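Local coordinates for protein glutaconate coenzyme a-transferase (Acidaminococcus fermentans, PDB 1POI) that catalyses the transfer of coenzyme A from acetyl-CoA to (R)-2-hydroxyglutarate and related acids such as glutaconate, a step in glutamate degradation, at residues 152-157 with 162-167; 98-103 with 122-127; 138-141 with 146-149. All blocks are in the same frame, centred on the assembly; numbering follows the deposited sequence.

Interaction 1 of 3, residues 152-157 with 162-167; sequences KYIDNP and EKVVAV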
# COMPACT_ATOMS: atom_id res chain seq x y z
N LYS A 152 -37.21 -31.20 2.74
CA LYS A 152 -37.67 -32.51 2.28
C LYS A 152 -36.53 -33.51 2.46
O LYS A 152 -35.40 -33.22 2.07
CB LYS A 152 -38.06 -32.43 0.80
CG LYS A 152 -39.52 -32.67 0.51
CD LYS A 152 -39.95 -31.95 -0.76
CE LYS A 152 -41.26 -32.52 -1.31
NZ LYS A 152 -42.38 -32.52 -0.31
N TYR A 153 -36.79 -34.61 3.15
CA TYR A 153 -35.76 -35.63 3.34
C TYR A 153 -35.65 -36.42 2.05
O TYR A 153 -36.65 -36.92 1.54
CB TYR A 153 -36.13 -36.60 4.47
CG TYR A 153 -35.87 -36.09 5.85
CD1 TYR A 153 -34.64 -35.55 6.20
CD2 TYR A 153 -36.86 -36.17 6.83
CE1 TYR A 153 -34.39 -35.11 7.49
CE2 TYR A 153 -36.62 -35.73 8.12
CZ TYR A 153 -35.38 -35.20 8.45
OH TYR A 153 -35.13 -34.77 9.73
N ILE A 154 -34.44 -36.57 1.54
CA ILE A 154 -34.28 -37.30 0.29
C ILE A 154 -33.13 -38.25 0.44
O ILE A 154 -32.27 -38.03 1.27
CB ILE A 154 -33.99 -36.34 -0.88
CG1 ILE A 154 -32.63 -35.65 -0.69
CG2 ILE A 154 -35.11 -35.31 -1.00
CD1 ILE A 154 -32.12 -34.91 -1.93
N ASP A 155 -33.15 -39.32 -0.33
CA ASP A 155 -32.09 -40.33 -0.31
C ASP A 155 -30.82 -39.71 -0.90
O ASP A 155 -30.87 -38.80 -1.71
CB ASP A 155 -32.46 -41.54 -1.18
CG ASP A 155 -33.82 -42.15 -0.82
OD1 ASP A 155 -34.85 -41.48 -1.05
OD2 ASP A 155 -33.85 -43.31 -0.34
N ASN A 156 -29.66 -40.20 -0.47
CA ASN A 156 -28.41 -39.72 -1.04
C ASN A 156 -28.21 -40.68 -2.23
O ASN A 156 -27.96 -41.88 -2.04
CB ASN A 156 -27.28 -39.83 -0.01
CG ASN A 156 -25.96 -39.38 -0.58
OD1 ASN A 156 -25.82 -39.15 -1.78
ND2 ASN A 156 -24.97 -39.25 0.28
N PRO A 157 -28.29 -40.16 -3.47
CA PRO A 157 -28.13 -41.00 -4.66
C PRO A 157 -26.91 -41.89 -4.75
O PRO A 157 -26.93 -42.87 -5.49
CB PRO A 157 -28.21 -39.98 -5.80
CG PRO A 157 -27.72 -38.74 -5.18
CD PRO A 157 -28.43 -38.76 -3.86
N GLU A 162 -28.82 -43.95 3.22
CA GLU A 162 -28.57 -42.63 3.78
C GLU A 162 -29.44 -41.57 3.09
O GLU A 162 -29.64 -41.61 1.86
CB GLU A 162 -27.08 -42.27 3.67
CG GLU A 162 -26.80 -40.77 3.92
CD GLU A 162 -25.33 -40.40 3.96
OE1 GLU A 162 -24.54 -41.10 4.63
OE2 GLU A 162 -24.97 -39.37 3.34
N LYS A 163 -29.98 -40.66 3.90
CA LYS A 163 -30.81 -39.56 3.42
C LYS A 163 -30.20 -38.23 3.89
O LYS A 163 -29.47 -38.19 4.89
CB LYS A 163 -32.25 -39.67 3.93
CG LYS A 163 -32.92 -41.01 3.64
CD LYS A 163 -34.45 -40.91 3.58
CE LYS A 163 -34.91 -40.23 2.29
NZ LYS A 163 -36.37 -40.40 1.98
N VAL A 164 -30.47 -37.18 3.12
CA VAL A 164 -30.00 -35.84 3.41
C VAL A 164 -31.23 -34.91 3.47
O VAL A 164 -32.35 -35.31 3.11
CB VAL A 164 -28.96 -35.34 2.32
CG1 VAL A 164 -28.10 -36.48 1.83
CG2 VAL A 164 -29.65 -34.63 1.15
N VAL A 165 -31.04 -33.68 3.92
CA VAL A 165 -32.11 -32.71 4.03
C VAL A 165 -31.97 -31.80 2.83
O VAL A 165 -30.89 -31.25 2.60
CB VAL A 165 -31.96 -31.89 5.34
CG1 VAL A 165 -32.97 -30.74 5.39
CG2 VAL A 165 -32.15 -32.80 6.54
N ALA A 166 -33.03 -31.71 2.02
CA ALA A 166 -32.99 -30.85 0.84
C ALA A 166 -33.69 -29.58 1.25
O ALA A 166 -34.73 -29.62 1.91
CB ALA A 166 -33.68 -31.50 -0.33
N VAL A 167 -33.13 -28.44 0.84
CA VAL A 167 -33.65 -27.14 1.21
C VAL A 167 -33.87 -26.26 -0.02
O VAL A 167 -33.03 -26.19 -0.90
CB VAL A 167 -32.67 -26.46 2.23
CG1 VAL A 167 -32.89 -25.00 2.30
CG2 VAL A 167 -32.86 -27.04 3.60
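Lys-152 and Ala-166 open an antiparallel beta hairpin whose strands diverge from strict antiparallel, their directions 137° apart. The pair trades two backbone bonds, the shorter from Ala-166 N to Lys-152 O (2.8 Å). At the non-hydrogen-bonded pair that follows, Tyr-153 and Val-165 lie side by side, CE1 of the Tyr-153 ring 3.4 Å from Val-165 CG2, while the Tyr-153 hydroxyl is hydrogen-bonded to Thr-130 OG1. Ile-154 exchanges backbone bonds with Val-164, and on the other face of the sheet its CG1 rests 3.6 Å from Val-164 CG2, with CD1 reaching on to Ala-166 CB; Phe-118 of strand 118-121 touches both Ile-154 and Ala-166. The side chains of Asp-155 and Lys-163, the lysine bent about its CG-CD bond (chi3 74°), run side by side, joined by a long salt bridge, Asp-155 OD1 to Lys-163 NZ 3.6 Å. Asn-156 is gripped twice by Glu-162: Asn-156 N binds Glu-162 O at 2.7 Å, and its side chain, CG anti to the backbone N (chi1 178°), runs beside the glutamate. There Asn-156 ND2 meets Glu-162 OE2 at 3.1 Å, in the amide plane but from well above the carboxylate, whose OE1 pairs with Lys-159.

Interaction 2 of 3, residues 98-103 with 122-127; sequences EDYSQD and TLMQGS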
# COMPACT_ATOMS: atom_id res chain seq x y z
N GLU A 98 -40.01 -18.66 10.44
CA GLU A 98 -39.42 -19.99 10.31
C GLU A 98 -38.00 -19.96 10.91
O GLU A 98 -37.33 -18.93 10.90
CB GLU A 98 -39.34 -20.42 8.84
CG GLU A 98 -39.02 -21.88 8.63
CD GLU A 98 -39.89 -22.83 9.46
OE1 GLU A 98 -39.57 -23.06 10.63
OE2 GLU A 98 -40.89 -23.37 8.94
N ASP A 99 -37.57 -21.09 11.46
CA ASP A 99 -36.25 -21.22 12.03
C ASP A 99 -35.44 -22.25 11.27
O ASP A 99 -35.87 -23.40 11.14
CB ASP A 99 -36.32 -21.76 13.46
CG ASP A 99 -36.39 -20.68 14.50
OD1 ASP A 99 -35.65 -19.67 14.39
OD2 ASP A 99 -37.19 -20.88 15.43
N TYR A 100 -34.27 -21.84 10.82
CA TYR A 100 -33.31 -22.72 10.17
C TYR A 100 -32.02 -22.46 10.96
O TYR A 100 -31.89 -21.43 11.63
CB TYR A 100 -33.05 -22.33 8.69
CG TYR A 100 -34.11 -22.74 7.68
CD1 TYR A 100 -34.33 -24.09 7.36
CD2 TYR A 100 -34.88 -21.79 7.03
CE1 TYR A 100 -35.29 -24.46 6.43
CE2 TYR A 100 -35.84 -22.16 6.10
CZ TYR A 100 -36.04 -23.49 5.80
OH TYR A 100 -37.01 -23.82 4.89
N SER A 101 -31.08 -23.39 10.90
CA SER A 101 -29.79 -23.24 11.54
C SER A 101 -29.11 -22.15 10.71
O SER A 101 -29.39 -22.02 9.52
CB SER A 101 -29.00 -24.53 11.40
OG SER A 101 -28.24 -24.50 10.20
N GLN A 102 -28.20 -21.39 11.31
CA GLN A 102 -27.50 -20.32 10.61
C GLN A 102 -26.65 -20.82 9.43
O GLN A 102 -26.53 -20.16 8.39
CB GLN A 102 -26.61 -19.57 11.59
CG GLN A 102 -25.92 -18.37 11.02
CD GLN A 102 -25.24 -17.57 12.11
OE1 GLN A 102 -25.89 -16.94 12.93
NE2 GLN A 102 -23.91 -17.60 12.11
N ASP A 103 -26.09 -22.00 9.60
CA ASP A 103 -25.24 -22.61 8.58
C ASP A 103 -26.05 -22.75 7.30
O ASP A 103 -25.64 -22.27 6.24
CB ASP A 103 -24.78 -23.97 9.09
CG ASP A 103 -24.29 -23.90 10.53
OD1 ASP A 103 -23.56 -22.93 10.85
OD2 ASP A 103 -24.66 -24.78 11.34
N THR A 122 -26.28 -32.23 5.08
CA THR A 122 -26.39 -33.27 6.09
C THR A 122 -26.50 -32.57 7.48
O THR A 122 -25.94 -33.04 8.47
CB THR A 122 -25.17 -34.18 6.02
OG1 THR A 122 -24.14 -33.53 5.25
CG2 THR A 122 -25.53 -35.50 5.38
N LEU A 123 -27.26 -31.48 7.54
CA LEU A 123 -27.41 -30.68 8.76
C LEU A 123 -28.87 -30.51 9.13
O LEU A 123 -29.73 -30.61 8.27
CB LEU A 123 -26.79 -29.29 8.56
CG LEU A 123 -25.27 -29.14 8.33
CD1 LEU A 123 -24.94 -27.75 7.86
CD2 LEU A 123 -24.52 -29.49 9.60
N MET A 124 -29.11 -30.20 10.40
CA MET A 124 -30.45 -29.97 10.95
C MET A 124 -31.24 -31.22 11.31
O MET A 124 -32.24 -31.12 12.02
CB MET A 124 -31.28 -29.07 10.05
CG MET A 124 -30.70 -27.69 9.84
SD MET A 124 -31.74 -26.58 8.85
CE MET A 124 -32.98 -27.69 8.34
N GLN A 125 -30.78 -32.39 10.88
CA GLN A 125 -31.49 -33.64 11.18
C GLN A 125 -31.39 -34.03 12.65
O GLN A 125 -30.45 -33.63 13.34
CB GLN A 125 -30.98 -34.80 10.31
CG GLN A 125 -29.58 -35.31 10.61
CD GLN A 125 -28.48 -34.51 9.93
OE1 GLN A 125 -28.72 -33.44 9.38
NE2 GLN A 125 -27.26 -35.04 9.96
N GLY A 126 -32.37 -34.78 13.13
CA GLY A 126 -32.35 -35.24 14.50
C GLY A 126 -32.43 -34.09 15.49
O GLY A 126 -32.25 -34.29 16.71
N SER A 127 -32.70 -32.90 14.95
CA SER A 127 -32.83 -31.71 15.76
C SER A 127 -34.27 -31.28 15.59
O SER A 127 -34.95 -31.69 14.66
CB SER A 127 -31.87 -30.61 15.29
OG SER A 127 -32.46 -29.71 14.34
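Met-124, in the loop 122-127, meets Tyr-100 and Ser-101 in the link between strand 96-99 and helix 102-114. From CB its CG lies anti to the carbonyl carbon (chi1 -61°), which brings Met-124 CG to 3.9 Å from Ser-101 CB and close beside Ser-101 OG. Met-124 SD comes next, 3.8 Å from Ser-101 N and 3.9 Å from Tyr-100 CD1. Met-124 SD meets the tyrosine at the ring edge, 5.3 Å from the Tyr-100 centroid and 84° off the ring normal, a Met-aromatic contact made in the ring plane. A near-eclipsed turn about the CG-SD bond then brings Met-124 CE to 4.0 Å from the same Tyr-100 CD1. With Met-124 cut back to an alanine, the Tyr-100 edge is likely to lose its sulfur partner and a gap to open beside Ser-101. The far end of the ring is anchored separately, Tyr-100 OH being hydrogen-bonded to Lys-150 O. One residue before Met-124, Leu-123 adds a second touch, Leu-123 CD1 lying 4.0 Å from Asp-103 CB in the first turn of the helix. No hydrogen bond crosses between the segments. Ser-101 is the N-cap of helix 102-114, its OG bonded to Val-104 N, and Met-124 starts a type II beta turn ending at Ser-127: the contact thus seats a beta turn against a capped helix start beside the parallel sheet.

Interaction 3 of 3, residues 138-141 with 146-149; sequences EVRK and VPDD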
# COMPACT_ATOMS: atom_id res chain seq x y z
N GLU A 138 -49.61 -25.62 5.70
CA GLU A 138 -50.90 -24.98 5.52
C GLU A 138 -50.79 -23.48 5.36
O GLU A 138 -51.42 -22.89 4.49
CB GLU A 138 -51.85 -25.33 6.67
CG GLU A 138 -53.25 -24.75 6.50
CD GLU A 138 -54.25 -25.26 7.54
OE1 GLU A 138 -54.26 -26.48 7.83
OE2 GLU A 138 -55.05 -24.43 8.05
N VAL A 139 -49.98 -22.84 6.19
CA VAL A 139 -49.81 -21.41 6.06
C VAL A 139 -48.90 -21.08 4.90
O VAL A 139 -49.14 -20.12 4.21
CB VAL A 139 -49.31 -20.77 7.39
CG1 VAL A 139 -48.77 -19.36 7.14
CG2 VAL A 139 -50.47 -20.73 8.40
N ARG A 140 -47.87 -21.88 4.67
CA ARG A 140 -46.93 -21.63 3.57
C ARG A 140 -47.61 -21.57 2.21
O ARG A 140 -47.26 -20.73 1.36
CB ARG A 140 -45.84 -22.71 3.54
CG ARG A 140 -44.73 -22.51 4.57
CD ARG A 140 -43.91 -23.78 4.76
NE ARG A 140 -42.73 -23.56 5.58
CZ ARG A 140 -41.66 -22.89 5.17
NH1 ARG A 140 -41.59 -22.35 3.95
NH2 ARG A 140 -40.64 -22.72 6.00
N LYS A 141 -48.61 -22.46 2.03
CA LYS A 141 -49.39 -22.56 0.79
C LYS A 141 -50.18 -21.32 0.42
O LYS A 141 -50.43 -21.07 -0.76
CB LYS A 141 -50.32 -23.78 0.84
CG LYS A 141 -49.74 -25.01 0.19
CD LYS A 141 -50.78 -26.11 0.02
CE LYS A 141 -51.14 -26.74 1.35
NZ LYS A 141 -52.10 -27.91 1.26
N VAL A 146 -43.05 -17.49 -0.10
CA VAL A 146 -42.58 -18.48 0.87
C VAL A 146 -42.77 -19.92 0.35
O VAL A 146 -43.86 -20.28 -0.10
CB VAL A 146 -43.30 -18.34 2.24
CG1 VAL A 146 -42.86 -19.44 3.20
CG2 VAL A 146 -43.00 -16.99 2.85
N PRO A 147 -41.70 -20.73 0.36
CA PRO A 147 -41.73 -22.12 -0.10
C PRO A 147 -42.88 -22.87 0.54
O PRO A 147 -43.26 -22.57 1.67
CB PRO A 147 -40.40 -22.66 0.40
CG PRO A 147 -39.52 -21.50 0.18
CD PRO A 147 -40.32 -20.34 0.71
N ASP A 148 -43.44 -23.84 -0.18
CA ASP A 148 -44.55 -24.62 0.35
C ASP A 148 -43.99 -25.61 1.33
O ASP A 148 -44.71 -26.08 2.18
CB ASP A 148 -45.32 -25.36 -0.74
CG ASP A 148 -46.21 -24.44 -1.57
OD1 ASP A 148 -46.30 -23.21 -1.31
OD2 ASP A 148 -46.82 -24.96 -2.51
N ASP A 149 -42.71 -25.94 1.18
CA ASP A 149 -42.04 -26.88 2.08
C ASP A 149 -40.79 -26.29 2.72
O ASP A 149 -39.97 -25.66 2.03
CB ASP A 149 -41.64 -28.15 1.35
CG ASP A 149 -42.83 -28.98 0.99
OD1 ASP A 149 -43.34 -29.73 1.85
OD2 ASP A 149 -43.26 -28.89 -0.17
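Helix 137-141 and the loop that returns after it come nearest at Arg-140 and Asp-148, whose CA atoms are 5.0 Å apart; neither segment pairs its backbone with the other. Arg-140 carries the contact. Its chain, extended from CG to NE, runs alongside Pro-147 O, with Arg-140 CB 3.2 Å from that oxygen, and the guanidinium is turned so that Arg-140 NH1 binds Pro-147 O at 2.8 Å. The acceptor lies within 6° of the guanidinium plane, yet the donor sits about 40° out of the carbonyl plane. Val-146 CG1 approaches Arg-140 NH1 to 3.3 Å, its side chain crossing the arginine at about a right angle, while the Asp-149 carbonyl group lies over one face of the guanidinium. Farther out, Asp-148 brings its carboxylate back to the helix, Asp-148 OD2 4.0 Å from Lys-141 CG; the two side chains meet crosswise and make no salt bridge. The other guanidinium nitrogens have partners outside the segments: NH2 forms a salt bridge with Glu-98 OE2, and NE a weak hydrogen bond to Ile-135 O. A buried arginine from a short helix here ties a returning loop, through one main-chain carbonyl, to strand 96-99, outermost within this chain in the Rossmann-like parallel sheet.

Along the chain the three contacts follow in series, interaction 2 closing before interaction 3 and interaction 3 before interaction 1, all on the same side of the chain's centre. Interactions 1 and 2, centres about 13 Å apart, pack directly: Val-165 CG2 lies 3.7 Å from Leu-123 O, and Val-165 CG1 is 4.2 Å from Met-124 CE. Interactions 2 and 3, centres about 18 Å apart, are joined by the salt bridge from Glu-98 OE2 to Arg-140 NH2 (3.0 Å). Interactions 1 and 3 adjoin in sequence, with a long, weak ion pair between Lys-152 and Asp-149. Interaction 2 thus touches both others, while the hairpin 152-157/162-167 also packs against a second copy of this subunit.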